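PDB 1E5E: methionine gamma-lyase from Trichomonas vaginalis, which belongs to the Cys/Met metabolism family of pyridoxal phosphate-dependent enzymes, and is built here as an assembly of four copies of one chain. Local coordinates for residues 22-25 and 26-30; 53-56 and 57-61; 65-68 and 69-73; 227-230 and 231-234. All coordinates share one frame; numbering follows the deposited sequence.

Contact 1 of 4, residues 22-25 and 26-30; sequences FGAA and IPPIY
Ile26 folds its side chain back against the peptide that joins it to Ala25, and the sequence FGAAIPPIY thereby illustrates how a loop rich in small and proline residues can pack locally without a hydrogen bond between 22-25 and 26-30. CB of Ile26 lies 3.6 Å from Ala25 C. From there CG1 stands beside the backbone N (chi1 -54°), and it keeps the same carbonyl carbon, Ala25 C, at 3.7 Å. The second torsion, -55°, curls the branch once more, leaving the tip CD1 3.8 Å from Ala25 C. Beyond the isoleucine, Pro27 sets its ring carbon CD 3.5 Å from Ala25 O. Ala24 CB rests 3.5 Å from Ile26 O and reaches Pro28 CD at 4.3 Å. Some backbone groups bond to Asp20 of the same chain (Phe22 N, Ala24 N), others to the second subunit: Ile26 N bonds to Thr32 OG1 of that chain, and Gly23, Ala25 and Ile29 make backbone bonds to it. The chemistry is thus of two kinds: the two segments meet each other by van der Waals contact, while their hydrogen bonds run both to Asp20 and to the second subunit.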
# COMPACT_ATOMS: atom_id res chain seq x y z
N PHE A 22 13.68 8.02 13.21
CA PHE A 22 14.75 8.04 12.20
C PHE A 22 14.80 9.37 11.43
O PHE A 22 15.61 9.46 10.49
CB PHE A 22 14.51 6.88 11.22
CG PHE A 22 14.57 5.55 11.97
CD1 PHE A 22 15.77 5.09 12.47
CD2 PHE A 22 13.46 4.77 12.14
CE1 PHE A 22 15.85 3.89 13.16
CE2 PHE A 22 13.51 3.57 12.81
CZ PHE A 22 14.72 3.10 13.31
N GLY A 23 13.93 10.32 11.74
CA GLY A 23 13.94 11.59 10.97
C GLY A 23 13.26 11.40 9.61
O GLY A 23 13.58 12.10 8.64
N ALA A 24 12.41 10.37 9.45
CA ALA A 24 11.77 10.16 8.15
C ALA A 24 11.12 11.46 7.66
O ALA A 24 10.35 12.05 8.42
CB ALA A 24 10.65 9.13 8.28
N ALA A 25 11.39 11.90 6.44
CA ALA A 25 10.78 13.12 5.92
C ALA A 25 9.26 12.95 5.78
O ALA A 25 8.53 13.80 6.31
CB ALA A 25 11.39 13.51 4.60
N ILE A 26 8.85 11.78 5.36
CA ILE A 26 7.42 11.42 5.30
C ILE A 26 7.21 10.38 6.39
O ILE A 26 7.73 9.27 6.30
CB ILE A 26 6.99 10.89 3.94
CG1 ILE A 26 7.34 11.83 2.78
CG2 ILE A 26 5.49 10.60 3.93
CD1 ILE A 26 6.81 13.25 2.90
N PRO A 27 6.48 10.71 7.44
CA PRO A 27 6.20 9.82 8.57
C PRO A 27 5.64 8.47 8.14
O PRO A 27 4.84 8.47 7.21
CB PRO A 27 5.11 10.58 9.34
CG PRO A 27 5.40 12.03 9.03
CD PRO A 27 5.80 12.05 7.57
N PRO A 28 6.10 7.38 8.71
CA PRO A 28 5.75 6.06 8.22
C PRO A 28 4.30 5.66 8.37
O PRO A 28 3.59 6.24 9.20
CB PRO A 28 6.75 5.16 8.94
CG PRO A 28 7.05 5.90 10.23
CD PRO A 28 7.07 7.36 9.84
N ILE A 29 3.88 4.62 7.65
CA ILE A 29 2.51 4.13 7.77
C ILE A 29 2.31 3.18 8.93
O ILE A 29 2.81 2.05 8.82
CB ILE A 29 2.17 3.42 6.43
CG1 ILE A 29 2.50 4.29 5.22
CG2 ILE A 29 0.72 3.00 6.38
CD1 ILE A 29 2.32 3.64 3.87
N TYR A 30 1.56 3.52 9.98
CA TYR A 30 1.34 2.56 11.07
C TYR A 30 0.28 1.55 10.68
O TYR A 30 -0.79 1.56 11.29
CB TYR A 30 1.01 3.32 12.38
CG TYR A 30 2.32 3.78 13.00
CD1 TYR A 30 3.01 2.98 13.91
CD2 TYR A 30 2.89 4.96 12.58
CE1 TYR A 30 4.23 3.37 14.38
CE2 TYR A 30 4.11 5.38 13.05
CZ TYR A 30 4.77 4.57 13.97
OH TYR A 30 5.99 4.98 14.43

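Contact 2 of 4, residues 53-56 and 57-61; sequences GYIY and TRLGN. With PPJ (N-(hydroxy{3-hydroxy-2-methyl-5-[(phosphonooxy)methyl]pyridin-4-yl}methyl)norvaline), chain G.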
# COMPACT_ATOMS: atom_id res chain seq x y z
N GLY A 53 -0.35 7.54 24.83
CA GLY A 53 0.20 6.41 24.10
C GLY A 53 -0.95 5.63 23.45
O GLY A 53 -2.10 5.77 23.84
N TYR A 54 -0.63 4.67 22.59
CA TYR A 54 -1.57 3.92 21.78
C TYR A 54 -1.83 2.52 22.31
O TYR A 54 -1.15 1.96 23.19
CB TYR A 54 -1.10 3.86 20.31
CG TYR A 54 -1.12 5.26 19.70
CD1 TYR A 54 -2.29 5.72 19.10
CD2 TYR A 54 -0.04 6.12 19.77
CE1 TYR A 54 -2.39 7.00 18.58
CE2 TYR A 54 -0.10 7.40 19.22
CZ TYR A 54 -1.28 7.82 18.63
OH TYR A 54 -1.39 9.11 18.14
N ILE A 55 -2.95 1.99 21.85
CA ILE A 55 -3.48 0.70 22.30
C ILE A 55 -3.89 -0.22 21.17
O ILE A 55 -3.55 -1.40 21.14
CB ILE A 55 -4.83 0.93 23.08
CG1 ILE A 55 -4.61 1.84 24.27
CG2 ILE A 55 -5.37 -0.43 23.53
CD1 ILE A 55 -5.82 2.19 25.13
N TYR A 56 -4.76 0.31 20.32
CA TYR A 56 -5.41 -0.51 19.29
C TYR A 56 -5.97 0.43 18.23
O TYR A 56 -6.55 1.46 18.60
CB TYR A 56 -6.56 -1.29 19.94
CG TYR A 56 -7.27 -2.31 19.07
CD1 TYR A 56 -6.62 -3.48 18.67
CD2 TYR A 56 -8.58 -2.10 18.66
CE1 TYR A 56 -7.27 -4.44 17.91
CE2 TYR A 56 -9.23 -3.04 17.87
CZ TYR A 56 -8.57 -4.22 17.52
OH TYR A 56 -9.27 -5.18 16.82
N THR A 57 -5.80 0.11 16.96
CA THR A 57 -6.21 1.01 15.87
C THR A 57 -7.65 1.43 15.78
O THR A 57 -7.91 2.57 15.34
CB THR A 57 -5.64 0.45 14.54
OG1 THR A 57 -4.21 0.60 14.70
CG2 THR A 57 -6.13 1.19 13.30
N ARG A 58 -8.62 0.68 16.29
CA ARG A 58 -10.01 1.12 16.36
C ARG A 58 -10.05 2.32 17.33
O ARG A 58 -10.89 3.18 17.12
CB ARG A 58 -11.04 0.08 16.81
CG ARG A 58 -12.49 0.63 16.99
CD ARG A 58 -13.61 -0.40 16.69
NE ARG A 58 -13.21 -1.69 17.30
CZ ARG A 58 -13.18 -1.90 18.61
NH1 ARG A 58 -13.58 -0.96 19.46
NH2 ARG A 58 -12.75 -3.07 19.06
N LEU A 59 -9.21 2.34 18.34
CA LEU A 59 -9.18 3.41 19.32
C LEU A 59 -8.28 4.58 18.97
O LEU A 59 -8.56 5.69 19.49
CB LEU A 59 -8.70 2.87 20.69
CG LEU A 59 -9.32 1.55 21.16
CD1 LEU A 59 -8.74 1.15 22.52
CD2 LEU A 59 -10.84 1.66 21.25
N GLY A 60 -7.24 4.42 18.18
CA GLY A 60 -6.37 5.54 17.79
C GLY A 60 -5.13 4.93 17.09
O GLY A 60 -4.85 3.76 17.40
N ASN A 61 -4.45 5.72 16.28
CA ASN A 61 -3.28 5.21 15.55
C ASN A 61 -2.46 6.44 15.16
O ASN A 61 -3.01 7.51 14.85
CB ASN A 61 -3.83 4.44 14.35
CG ASN A 61 -2.72 3.97 13.42
OD1 ASN A 61 -2.12 4.78 12.71
ND2 ASN A 61 -2.39 2.68 13.39
N1 PPJ G . -15.66 -9.61 18.29
C2 PPJ G . -14.71 -10.19 19.04
C6 PPJ G . -15.44 -8.33 17.85
C2A PPJ G . -14.92 -11.49 19.61
C3 PPJ G . -13.56 -9.46 19.37
O3 PPJ G . -12.74 -10.17 20.13
C4 PPJ G . -13.20 -8.23 18.76
C4A PPJ G . -11.79 -7.83 18.80
C5 PPJ G . -14.23 -7.61 18.06
N PPJ G . -11.46 -7.65 20.15
C5A PPJ G . -14.23 -6.27 17.50
OP4 PPJ G . -13.59 -6.41 16.39
P PPJ G . -12.71 -5.10 16.02
OP1 PPJ G . -12.11 -5.45 14.60
OP2 PPJ G . -11.67 -4.81 17.14
OP3 PPJ G . -13.70 -3.85 15.89
CA PPJ G . -10.20 -7.30 20.57
CB PPJ G . -9.90 -5.87 20.57
C PPJ G . -9.60 -8.05 21.61
CG PPJ G . -10.60 -4.94 21.48
CD PPJ G . -9.70 -4.60 22.59
O PPJ G . -10.32 -8.70 22.47
OXT PPJ G . -8.37 -7.83 22.04
O HOH W 1 -4.92 3.36 20.20
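Tyr56 O accepts two backbone N-H groups, from Leu59 at 2.8 Å and from Gly60 at 3.1 Å, as the helically wound residues 57-59 close a beta turn that runs one residue further. This loop of a fold type I PLP-dependent enzyme exemplifies a ligand pocket shared between subunits: PPJ is also hydrogen-bonded to Gly86, Met87, Ser206 and Thr208 of the fourth subunit. Arg58 grips its phosphate as a two-pronged fork, NE bonding to OP3 at 2.6 Å and NH2 to OP2 in a nearly straight bond of 2.8 Å (169°), with OP2 at the edge of the guanidinium and in its plane. The bends at chi2 and chi3 bring that edge round. Tyr56, its ring carried anti to the backbone N (chi1 -174°), also donates its OH to OP2; the modelled separation is very short and its exact value doubtful. One face of the ring takes ligand atom CB, and its edge meets Leu59 CG. Tyr54 turns its ring edge to Gly60 C, while its OH goes on to Ser65. At the far end Asn61 ND2 donates to Thr57 OG1 at 3.1 Å and also to Tyr30 O, and Asn61 OD1 caps Thr63 N at the start of helix 62-75. One water finishes the turn, accepting from Ile55 N at 2.9 Å and donating to Gly60 O at 2.8 Å.

Contact 3 of 4, residues 65-68 and 69-73; sequences SNLE and GKIAF
Glu68, Lys70 and Gly69 carry most of this helical contact, made within helix 62-75 between residues about one turn apart, and together they show how a helix can be bonded lengthwise while its side chains serve different neighbours. Glu68 binds the next turn through its main chain, Glu68 O accepting from Ala72 N at 2.8 Å. Its side chain takes another course: the extended chain, with CG beside the backbone N, carries the carboxylate off the helix to accept Ala82 N and form a salt bridge with Arg233. That pairing would be expected to keep the buried acid charged. Gly69 bonds to Ser65 O at 3.0 Å without any side chain of its own.

Lys70 is the side chain that reaches back. The chain runs extended through chi2 and chi3, and chi4 (57°) then turns NZ onto Asn66 OD1 at 2.6 Å, in the carbonyl plane and on a lone pair of the oxygen. The two side chains cross at a slant, with Lys70 CD 3.7 Å from the same OD1. A water accepts from Lys70 NZ at 2.8 Å and from Asn66 ND2 at 3.1 Å, bridging the pair, and NZ finds a further acceptor in Ala15 O.

Leu67 and Ile71 lie side by side and point the same way, Leu67 CD1 4.0 Å from Ile71 CG1. Both rest on Leu221 of strand 220-224; Leu67 also meets helix 247-257, as do Asn66 and Lys70, while Glu68, Ile71 and Ala72 cover Cys80 of strand 79-83.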
# COMPACT_ATOMS: atom_id res chain seq x y z
N SER A 65 -3.70 10.03 13.74
CA SER A 65 -3.56 11.23 14.49
C SER A 65 -2.82 12.28 13.66
O SER A 65 -3.18 13.44 13.81
CB SER A 65 -2.73 11.09 15.79
OG SER A 65 -3.40 10.12 16.56
N ASN A 66 -1.80 11.89 12.91
CA ASN A 66 -1.12 12.89 12.09
C ASN A 66 -2.13 13.61 11.19
O ASN A 66 -2.21 14.84 11.15
CB ASN A 66 0.03 12.25 11.30
CG ASN A 66 0.76 13.28 10.45
OD1 ASN A 66 0.77 14.49 10.70
ND2 ASN A 66 1.39 12.78 9.40
N LEU A 67 -2.89 12.90 10.37
CA LEU A 67 -3.91 13.53 9.53
C LEU A 67 -4.90 14.37 10.36
O LEU A 67 -5.26 15.47 9.99
CB LEU A 67 -4.77 12.41 8.91
CG LEU A 67 -5.97 12.89 8.08
CD1 LEU A 67 -5.40 13.81 6.97
CD2 LEU A 67 -6.74 11.68 7.53
N GLU A 68 -5.40 13.84 11.47
CA GLU A 68 -6.35 14.53 12.33
C GLU A 68 -5.88 15.89 12.83
O GLU A 68 -6.64 16.90 12.73
CB GLU A 68 -6.77 13.61 13.48
CG GLU A 68 -7.63 12.41 13.02
CD GLU A 68 -7.84 11.44 14.17
OE1 GLU A 68 -7.07 11.49 15.17
OE2 GLU A 68 -8.82 10.63 14.16
N GLY A 69 -4.65 16.01 13.27
CA GLY A 69 -4.07 17.26 13.80
C GLY A 69 -3.89 18.25 12.67
O GLY A 69 -4.14 19.46 12.79
N LYS A 70 -3.53 17.72 11.50
CA LYS A 70 -3.39 18.62 10.34
C LYS A 70 -4.74 19.22 9.97
O LYS A 70 -4.86 20.47 9.86
CB LYS A 70 -2.73 17.90 9.19
CG LYS A 70 -1.21 17.73 9.28
CD LYS A 70 -0.66 16.85 8.19
CE LYS A 70 0.88 16.93 8.10
NZ LYS A 70 1.50 16.58 9.42
N ILE A 71 -5.83 18.45 9.97
CA ILE A 71 -7.16 18.93 9.60
C ILE A 71 -7.75 19.82 10.70
O ILE A 71 -8.35 20.85 10.37
CB ILE A 71 -8.15 17.77 9.34
CG1 ILE A 71 -7.71 16.86 8.19
CG2 ILE A 71 -9.58 18.25 9.13
CD1 ILE A 71 -7.66 17.57 6.86
N ALA A 72 -7.57 19.45 11.97
CA ALA A 72 -8.06 20.30 13.07
C ALA A 72 -7.38 21.67 12.99
O ALA A 72 -8.03 22.68 13.22
CB ALA A 72 -7.64 19.79 14.45
N PHE A 73 -6.08 21.71 12.64
CA PHE A 73 -5.42 23.01 12.47
C PHE A 73 -6.07 23.78 11.32
O PHE A 73 -6.39 24.98 11.49
CB PHE A 73 -3.91 22.85 12.26
CG PHE A 73 -3.20 24.16 12.16
CD1 PHE A 73 -3.16 24.86 10.98
CD2 PHE A 73 -2.59 24.68 13.29
CE1 PHE A 73 -2.57 26.12 10.93
CE2 PHE A 73 -1.94 25.91 13.23
CZ PHE A 73 -1.95 26.63 12.04
O HOH W 2 3.34 14.82 8.21

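Contact 4 of 4, residues 227-230 and 231-234; sequences DLLQ and QIRM
Leu228 and Ile232 meet one turn apart on helix 226-241, a worked example of an amphipathic helix whose faces obey different rules. The backbone bonds come first. Ile232 N reaches Leu228 O at 2.9 Å and Arg233 N reaches Leu229 O at 2.8 Å, flanked by the equivalent bonds from Gln231 to Asp227 and from Met234 to Gln230; a wider, pi-type turn appears at 232-234.

Apolar packing occupies the buried side. Ile232 keeps CG1 beside its backbone N (chi1 -69°) and then runs straight out, which delivers CD1 to Leu228 CG at 3.9 Å. The same methyl, Ile232 CD1, lies 4.2 Å from Leu229 CD1, and these two side chains run alongside each other in a common direction.

Polar side chains line the exposed side, where no hydrogen bond joins them across the turn. Asp227 OD2 and Gln231 OE1 approach to 3.4 Å, but both are acceptors, and Gln231 is modelled in two conformers, so the meeting is doubtful. Gln230 lies alongside Met234, itself present in two conformers, which leaves that contact equally doubtful in detail.

Arg233 is the long-reaching charged member. Its CB lies 3.3 Å from Leu229 O, and the chain, bent at chi3, sends the guanidinium off the helix to a salt bridge with Glu68 and a weak hydrogen bond to Cys80 O.

In the fold, Leu228, Gln231 and Ile232 lean on helix 86-97 through Ile97, Thr93 and Thr96, whereas Leu229 and Arg233 pack against strand 79-83 at Ala79 and Val81.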
# COMPACT_ATOMS: atom_id res chain seq x y z
N ASP A 227 -13.91 17.89 23.91
CA ASP A 227 -14.86 17.17 24.77
C ASP A 227 -15.82 16.34 23.93
O ASP A 227 -15.95 15.12 24.13
CB ASP A 227 -15.61 18.17 25.66
CG ASP A 227 -16.67 17.58 26.57
OD1 ASP A 227 -17.44 18.38 27.18
OD2 ASP A 227 -16.81 16.34 26.78
N LEU A 228 -16.54 17.01 23.03
CA LEU A 228 -17.49 16.30 22.19
C LEU A 228 -16.80 15.26 21.31
O LEU A 228 -17.31 14.15 21.20
CB LEU A 228 -18.34 17.24 21.32
CG LEU A 228 -19.26 16.49 20.35
CD1 LEU A 228 -20.38 15.72 21.05
CD2 LEU A 228 -19.87 17.47 19.34
N LEU A 229 -15.66 15.57 20.70
CA LEU A 229 -15.02 14.59 19.83
C LEU A 229 -14.46 13.41 20.59
O LEU A 229 -14.45 12.28 20.05
CB LEU A 229 -13.96 15.28 18.98
CG LEU A 229 -14.56 15.81 17.67
CD1 LEU A 229 -15.63 16.87 17.93
CD2 LEU A 229 -13.46 16.36 16.79
N GLN A 230 -14.12 13.63 21.87
CA GLN A 230 -13.69 12.49 22.68
C GLN A 230 -14.89 11.59 22.90
O GLN A 230 -14.81 10.35 22.82
CB GLN A 230 -12.98 13.04 23.91
CG GLN A 230 -12.78 12.05 25.04
CD GLN A 230 -11.84 10.91 24.73
OE1 GLN A 230 -11.04 10.94 23.80
NE2 GLN A 230 -11.91 9.83 25.53
N GLN A 231 -16.10 12.15 23.06
CA GLN A 231 -17.27 11.29 23.19
C GLN A 231 -17.55 10.56 21.88
O GLN A 231 -17.93 9.37 21.85
CB GLN A 231 -18.51 12.06 23.67
CG GLN A 231 -18.39 13.03 24.82
CD GLN A 231 -19.61 13.93 24.98
OE1 GLN A 231 -19.54 15.17 25.09
NE2 GLN A 231 -20.79 13.31 24.94
N ILE A 232 -17.44 11.27 20.75
CA ILE A 232 -17.68 10.65 19.44
C ILE A 232 -16.70 9.50 19.17
O ILE A 232 -17.08 8.44 18.67
CB ILE A 232 -17.53 11.69 18.29
CG1 ILE A 232 -18.70 12.70 18.39
CG2 ILE A 232 -17.44 11.04 16.91
CD1 ILE A 232 -18.54 13.92 17.50
N ARG A 233 -15.46 9.66 19.59
CA ARG A 233 -14.44 8.62 19.39
C ARG A 233 -14.73 7.41 20.26
O ARG A 233 -14.80 6.29 19.77
CB ARG A 233 -13.07 9.27 19.55
CG ARG A 233 -11.86 8.49 19.89
CD ARG A 233 -10.50 8.97 19.44
NE ARG A 233 -10.25 10.41 19.29
CZ ARG A 233 -9.68 10.82 18.13
NH1 ARG A 233 -9.41 9.91 17.20
NH2 ARG A 233 -9.42 12.11 17.88
N MET A 234 -15.13 7.62 21.52
CA MET A 234 -15.36 6.52 22.43
C MET A 234 -16.70 5.85 22.24
O MET A 234 -16.81 4.71 22.63
CB MET A 234 -15.15 6.93 23.88
CG MET A 234 -13.66 7.16 24.15
SD MET A 234 -12.44 6.18 23.25
CE MET A 234 -12.09 4.87 24.41

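Overall arrangement
Contacts 1, 2 and 3 follow one another along the chain, and each touches the other two in space. Contact 1 meets contact 2 in a probable hydrogen bond, Tyr30 O to Asn61 ND2 at 2.9 Å, and packs on contact 3 at Pro27. Contact 2 joins contact 3 through another, Tyr54 OH to Ser65 OG at 2.8 Å. Contact 4, far later in sequence, returns to this group: Arg233 NH1 forms a salt bridge of 3.2 Å with Glu68 OE2, and Arg233 also packs on Leu59, whereas contact 1 stays about 13 Å away at nearest atoms. Only contact 2 binds the ligand; the side chains of Met234 and Leu67 remain about 10 Å and 12 Å from a bound copy.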